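Local coordinates for CYTH domain-containing protein (Pyrococcus horikoshii, PDB 2DC4) that is of unknown function but carries a CYTH domain, a fold that probably binds a triphosphorylated compound with a divalent metal, at the interface of chains A and B. Residues are numbered along the deposited sequence; one frame, centred on the assembly and turned at random. Chains: chain A/B, 165aa long hypothetical protein.

Contact 1: the interface of chains A and B. Residues chain A 57, 77, 82-83, 86; chain B 57, 75, 87.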
ATOM      1  N   ILE A  57       3.527   2.739   3.995  1.00 16.14           N
ATOM      2  CA  ILE A  57       3.839   1.335   4.184  1.00 15.96           C
ATOM      3  C   ILE A  57       5.348   1.384   4.034  1.00 18.02           C
ATOM      4  O   ILE A  57       5.857   2.007   3.095  1.00 16.65           O
ATOM      5  CB  ILE A  57       3.277   0.415   3.090  1.00 15.65           C
ATOM      6  CG1 ILE A  57       1.759   0.309   3.236  1.00 16.52           C
ATOM      7  CG2 ILE A  57       3.949  -0.964   3.191  1.00 14.89           C
ATOM      8  CD1 ILE A  57       1.097  -0.623   2.224  1.00 16.43           C
ATOM      9  N   VAL A  77       0.298   5.727   1.407  1.00 15.69           N
ATOM     10  CA  VAL A  77      -0.972   5.053   1.131  1.00 15.81           C
ATOM     11  C   VAL A  77      -2.075   5.942   1.683  1.00 16.99           C
ATOM     12  O   VAL A  77      -1.838   6.748   2.582  1.00 15.85           O
ATOM     13  CB  VAL A  77      -1.064   3.641   1.770  1.00 16.41           C
ATOM     14  CG1 VAL A  77       0.085   2.772   1.256  1.00 17.60           C
ATOM     15  CG2 VAL A  77      -1.056   3.729   3.293  1.00 16.51           C
ATOM     16  N   GLY A  82      -6.714   0.102   6.207  1.00 16.54           N
ATOM     17  CA  GLY A  82      -6.828  -0.906   5.170  1.00 16.69           C
ATOM     18  C   GLY A  82      -5.520  -1.643   4.960  1.00 16.64           C
ATOM     19  O   GLY A  82      -5.509  -2.842   4.717  1.00 17.43           O
ATOM     20  N   ALA A  83      -4.407  -0.924   5.054  1.00 16.25           N
ATOM     21  CA  ALA A  83      -3.100  -1.548   4.874  1.00 16.23           C
ATOM     22  C   ALA A  83      -2.824  -2.549   5.995  1.00 17.19           C
ATOM     23  O   ALA A  83      -2.252  -3.620   5.768  1.00 17.38           O
ATOM     24  CB  ALA A  83      -2.015  -0.480   4.844  1.00 16.39           C
ATOM     25  N   LEU A  86      -4.981  -5.566   5.381  1.00 18.15           N
ATOM     26  CA  LEU A  86      -4.402  -6.341   4.292  1.00 18.59           C
ATOM     27  C   LEU A  86      -3.295  -7.287   4.742  1.00 18.99           C
ATOM     28  O   LEU A  86      -3.317  -8.472   4.417  1.00 20.05           O
ATOM     29  CB  LEU A  86      -3.842  -5.409   3.215  1.00 19.23           C
ATOM     30  CG  LEU A  86      -3.044  -6.083   2.095  1.00 20.76           C
ATOM     31  CD1 LEU A  86      -3.973  -6.952   1.266  1.00 21.27           C
ATOM     32  CD2 LEU A  86      -2.392  -5.022   1.214  1.00 21.29           C
TER
ATOM     33  N   ILE B  57      -3.979  -0.877  -4.399  1.00 14.95           N
ATOM     34  CA  ILE B  57      -3.597  -2.222  -4.002  1.00 15.89           C
ATOM     35  C   ILE B  57      -4.980  -2.808  -3.740  1.00 18.60           C
ATOM     36  O   ILE B  57      -5.804  -2.171  -3.071  1.00 17.12           O
ATOM     37  CB  ILE B  57      -2.781  -2.273  -2.702  1.00 17.11           C
ATOM     38  CG1 ILE B  57      -1.352  -1.783  -2.961  1.00 17.86           C
ATOM     39  CG2 ILE B  57      -2.782  -3.707  -2.159  1.00 16.62           C
ATOM     40  CD1 ILE B  57      -0.451  -1.784  -1.729  1.00 17.09           C
ATOM     41  N   PHE B  75      -7.380   0.127  -1.554  1.00 18.89           N
ATOM     42  CA  PHE B  75      -6.999   1.462  -1.137  1.00 16.58           C
ATOM     43  C   PHE B  75      -5.973   2.029  -2.092  1.00 17.37           C
ATOM     44  O   PHE B  75      -5.210   1.293  -2.721  1.00 16.52           O
ATOM     45  CB  PHE B  75      -6.482   1.486   0.316  1.00 18.15           C
ATOM     46  CG  PHE B  75      -5.313   0.583   0.578  1.00 18.18           C
ATOM     47  CD1 PHE B  75      -4.005   1.023   0.362  1.00 17.46           C
ATOM     48  CD2 PHE B  75      -5.514  -0.703   1.066  1.00 19.95           C
ATOM     49  CE1 PHE B  75      -2.917   0.186   0.639  1.00 17.46           C
ATOM     50  CE2 PHE B  75      -4.441  -1.542   1.343  1.00 18.41           C
ATOM     51  CZ  PHE B  75      -3.138  -1.097   1.129  1.00 20.56           C
ATOM     52  N   PHE B  87       5.626  -6.520  -2.707  1.00 19.11           N
ATOM     53  CA  PHE B  87       5.097  -7.870  -2.672  1.00 19.52           C
ATOM     54  C   PHE B  87       6.108  -8.901  -3.143  1.00 20.33           C
ATOM     55  O   PHE B  87       6.162 -10.005  -2.610  1.00 21.07           O
ATOM     56  CB  PHE B  87       3.784  -7.932  -3.450  1.00 18.93           C
ATOM     57  CG  PHE B  87       2.667  -7.196  -2.764  1.00 17.64           C
ATOM     58  CD1 PHE B  87       1.975  -6.166  -3.404  1.00 17.79           C
ATOM     59  CD2 PHE B  87       2.339  -7.504  -1.446  1.00 19.57           C
ATOM     60  CE1 PHE B  87       0.979  -5.459  -2.733  1.00 20.73           C
ATOM     61  CE2 PHE B  87       1.350  -6.804  -0.772  1.00 18.60           C
ATOM     62  CZ  PHE B  87       0.670  -5.781  -1.413  1.00 19.46           C
TER

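Contact 2: the interface of chains A and B. Residues chain A 85-86, 89-90; chain B 42, 59, 71, 73.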
ATOM      1  N   GLU A  85      -5.146  -4.110   7.751  1.00 18.14           N
ATOM      2  CA  GLU A  85      -6.061  -5.227   7.530  1.00 19.61           C
ATOM      3  C   GLU A  85      -5.490  -6.155   6.457  1.00 18.88           C
ATOM      4  O   GLU A  85      -5.512  -7.378   6.599  1.00 21.17           O
ATOM      5  CB  GLU A  85      -7.431  -4.715   7.081  1.00 20.21           C
ATOM      6  CG  GLU A  85      -8.459  -5.819   6.902  1.00 24.59           C
ATOM      7  CD  GLU A  85      -9.730  -5.333   6.254  1.00 28.61           C
ATOM      8  OE1 GLU A  85     -10.187  -4.219   6.583  1.00 28.97           O
ATOM      9  OE2 GLU A  85     -10.284  -6.078   5.418  1.00 31.68           O
ATOM     10  N   LEU A  86      -4.981  -5.566   5.381  1.00 18.15           N
ATOM     11  CA  LEU A  86      -4.402  -6.341   4.292  1.00 18.59           C
ATOM     12  C   LEU A  86      -3.295  -7.287   4.742  1.00 18.99           C
ATOM     13  O   LEU A  86      -3.317  -8.472   4.417  1.00 20.05           O
ATOM     14  CB  LEU A  86      -3.842  -5.409   3.215  1.00 19.23           C
ATOM     15  CG  LEU A  86      -3.044  -6.083   2.095  1.00 20.76           C
ATOM     16  CD1 LEU A  86      -3.973  -6.952   1.266  1.00 21.27           C
ATOM     17  CD2 LEU A  86      -2.392  -5.022   1.214  1.00 21.29           C
ATOM     18  N   ARG A  89      -4.690 -10.138   6.688  1.00 25.20           N
ATOM     19  CA  ARG A  89      -5.375 -11.098   5.823  1.00 27.48           C
ATOM     20  C   ARG A  89      -4.415 -11.898   4.951  1.00 27.37           C
ATOM     21  O   ARG A  89      -4.761 -12.976   4.468  1.00 28.16           O
ATOM     22  CB  ARG A  89      -6.422 -10.392   4.960  1.00 27.42           C
ATOM     23  CG  ARG A  89      -7.615  -9.902   5.774  1.00 29.27           C
ATOM     24  CD  ARG A  89      -8.765  -9.421   4.903  1.00 30.47           C
ATOM     25  NE  ARG A  89      -9.882  -8.936   5.711  1.00 31.78           N
ATOM     26  CZ  ARG A  89     -10.639  -9.709   6.485  1.00 34.61           C
ATOM     27  NH1 ARG A  89     -10.409 -11.013   6.560  1.00 36.88           N
ATOM     28  NH2 ARG A  89     -11.626  -9.176   7.192  1.00 36.23           N
ATOM     29  N   LEU A  90      -3.206 -11.376   4.758  1.00 26.93           N
ATOM     30  CA  LEU A  90      -2.203 -12.066   3.960  1.00 25.74           C
ATOM     31  C   LEU A  90      -1.442 -13.073   4.822  1.00 26.79           C
ATOM     32  O   LEU A  90      -0.574 -13.789   4.329  1.00 28.12           O
ATOM     33  CB  LEU A  90      -1.227 -11.065   3.332  1.00 25.91           C
ATOM     34  CG  LEU A  90      -1.812 -10.182   2.225  1.00 24.61           C
ATOM     35  CD1 LEU A  90      -0.766  -9.198   1.726  1.00 25.51           C
ATOM     36  CD2 LEU A  90      -2.298 -11.071   1.083  1.00 28.01           C
TER
ATOM     37  N   LYS B  42      -8.273 -16.536  -2.802  1.00 33.79           N
ATOM     38  CA  LYS B  42      -7.890 -15.142  -2.614  1.00 31.23           C
ATOM     39  C   LYS B  42      -7.143 -14.563  -3.814  1.00 29.24           C
ATOM     40  O   LYS B  42      -6.469 -15.286  -4.550  1.00 28.51           O
ATOM     41  CB  LYS B  42      -7.032 -15.017  -1.355  1.00 33.28           C
ATOM     42  CG  LYS B  42      -7.728 -15.499  -0.088  1.00 35.04           C
ATOM     43  CD  LYS B  42      -6.722 -15.798   1.008  1.00 38.64           C
ATOM     44  CE  LYS B  42      -7.404 -16.308   2.265  1.00 39.18           C
ATOM     45  NZ  LYS B  42      -8.224 -15.259   2.934  1.00 42.53           N
ATOM     46  N   TYR B  59      -7.212  -6.441  -2.678  1.00 20.10           N
ATOM     47  CA  TYR B  59      -7.262  -7.810  -2.178  1.00 21.87           C
ATOM     48  C   TYR B  59      -8.711  -8.260  -2.255  1.00 21.15           C
ATOM     49  O   TYR B  59      -9.623  -7.506  -1.910  1.00 19.52           O
ATOM     50  CB  TYR B  59      -6.780  -7.876  -0.725  1.00 21.96           C
ATOM     51  CG  TYR B  59      -7.095  -9.178  -0.006  1.00 22.52           C
ATOM     52  CD1 TYR B  59      -8.339  -9.385   0.593  1.00 25.11           C
ATOM     53  CD2 TYR B  59      -6.140 -10.187   0.097  1.00 23.30           C
ATOM     54  CE1 TYR B  59      -8.621 -10.567   1.276  1.00 24.18           C
ATOM     55  CE2 TYR B  59      -6.410 -11.370   0.779  1.00 26.70           C
ATOM     56  CZ  TYR B  59      -7.651 -11.552   1.367  1.00 26.90           C
ATOM     57  OH  TYR B  59      -7.911 -12.723   2.047  1.00 28.15           O
ATOM     58  N   TYR B  71     -15.345 -10.391  -1.290  1.00 24.65           N
ATOM     59  CA  TYR B  71     -15.073  -9.477  -0.194  1.00 24.55           C
ATOM     60  C   TYR B  71     -13.923  -8.698  -0.815  1.00 24.48           C
ATOM     61  O   TYR B  71     -12.954  -9.300  -1.277  1.00 24.14           O
ATOM     62  CB  TYR B  71     -14.552 -10.165   1.063  1.00 26.73           C
ATOM     63  CG  TYR B  71     -13.989  -9.145   2.031  1.00 28.08           C
ATOM     64  CD1 TYR B  71     -14.822  -8.217   2.652  1.00 29.87           C
ATOM     65  CD2 TYR B  71     -12.618  -9.049   2.254  1.00 30.64           C
ATOM     66  CE1 TYR B  71     -14.306  -7.212   3.469  1.00 32.06           C
ATOM     67  CE2 TYR B  71     -12.088  -8.041   3.070  1.00 30.50           C
ATOM     68  CZ  TYR B  71     -12.940  -7.130   3.670  1.00 32.45           C
ATOM     69  OH  TYR B  71     -12.434  -6.126   4.462  1.00 34.02           O
ATOM     70  N   LEU B  73     -11.034  -5.475  -0.509  1.00 22.18           N
ATOM     71  CA  LEU B  73     -10.299  -4.515   0.300  1.00 21.49           C
ATOM     72  C   LEU B  73      -9.415  -3.776  -0.685  1.00 21.68           C
ATOM     73  O   LEU B  73      -8.505  -4.361  -1.271  1.00 22.88           O
ATOM     74  CB  LEU B  73      -9.443  -5.230   1.346  1.00 21.94           C
ATOM     75  CG  LEU B  73      -8.492  -4.363   2.180  1.00 23.84           C
ATOM     76  CD1 LEU B  73      -9.260  -3.275   2.918  1.00 24.21           C
ATOM     77  CD2 LEU B  73      -7.753  -5.254   3.161  1.00 24.70           C
TER

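Contact 1: the interface of chains A and B
B:Phe75 lays its ring against the start of helix 80-89 of chain A, in an apolar patch of the two-fold interface between two CYTH-domain subunits. The backbone of A:Gly82 and A:Ala83 and the A:Ala83 methyl lie over one face of the ring, offset toward its CE2 and CZ rim, where there is little or no side chain to hold the ring off. Here B:Phe75 CZ is 3.8 Å from A:Ala83 CA. The opposite face is covered near the rim by CB of B:Ile57, so the ring is sandwiched between the partner helix and its own sheet. At the CE1 edge A:Val77 approaches from slightly above the plane on the helix side, its CG1 4.0 Å from B:Phe75 CE1. The ring gets there because CG stands between the backbone N and the carbonyl carbon (chi1 57°), which swings it off strand 69-76. Alongside, A:Leu86 reaches out from the helix with CG anti to the backbone N (chi1 172°) and crosses B:Ile57 at about a right angle. Its CD2 methyl packs 3.6 Å from B:Ile57 CG2 and also lies at the CZ edge of B:Phe75. Other contacts are looser and hide little surface: B:Phe87 CZ approaches A:Leu86 CD2 at 4.1 Å, and A:Ile57 CD1 stays 4.4 Å from B:Phe75 CE1. A leucine in place of B:Phe75 would probably lose the reach to A:Ala83 and A:Val77 together, leaving a gap beside the helix and A:Leu86 less well supported. With its symmetry mate, this patch clamps the helix of each subunit against strands 54-62 and 69-76 of the other, helping to hold the dimer together.

Contact 2: the interface of chains A and B
A:Glu85 brings its carboxylate to the edge of the B:Tyr71 ring, with OE2 in the ring plane and the two flat groups nearly coplanar, 28° apart. The same OE2 lies at the edge of the A:Arg89 guanidinium, again in plane, so one oxygen is shared by two flat groups on this CYTH-domain surface. One face of the B:Tyr59 ring is covered by the aliphatic chain of A:Arg89, whose CD packs 3.8 Å from B:Tyr59 CE1. A:Leu90 CD2 sits at the CD2 and CE2 edge of that ring, raised toward the same side.

The approach of B:Tyr71 OH to OE2 is modelled too short to be trusted in detail. The salt bridge within helix 80-89 is firmer: A:Arg89 NE donates to A:Glu85 OE2 at 2.9 Å and 171°, meeting the anti side of the carboxylate but tilted out of its plane. One helical turn separates the pair, and the bridge probably restrains the carboxylate facing B:Tyr71.

A:Arg89, extended from CG to NE, crosses the face of B:Tyr59 toward the rim of B:Tyr71. Its guanidinium is inclined 62° to the B:Tyr71 ring, too steep for stacking, with A:Arg89 NE 3.6 Å from B:Tyr71 CE2. A:Leu86 CD1 rests 3.6 Å from B:Tyr59 CB. From the second shell, B:Lys42 NZ donates to the phenol OH of B:Tyr59 at 2.7 Å and helps fix that ring's position. B:Leu73 slides past A:Glu85 in the opposite direction, B:Leu73 CD2 lying 3.7 Å from the carboxylate carbon A:Glu85 CD.

Contacts 1 and 2 are neighbouring stretches of one interface, the centres of their C-alpha atoms about 9 Å apart. They share A:Leu86, which turns one methyl branch into each, and both lay helix 80-89 of chain A on strands 54-62 and 69-76 of chain B. Contact 1 takes the N-terminal part of the helix and packs hydrocarbon groups; contact 2 takes its C-terminal part and adds charged and phenolic groups. The two-fold symmetry repeats both with the chains exchanged, so each subunit supplies a helix and receives one. Such reciprocal docking is consistent with a dimeric protein.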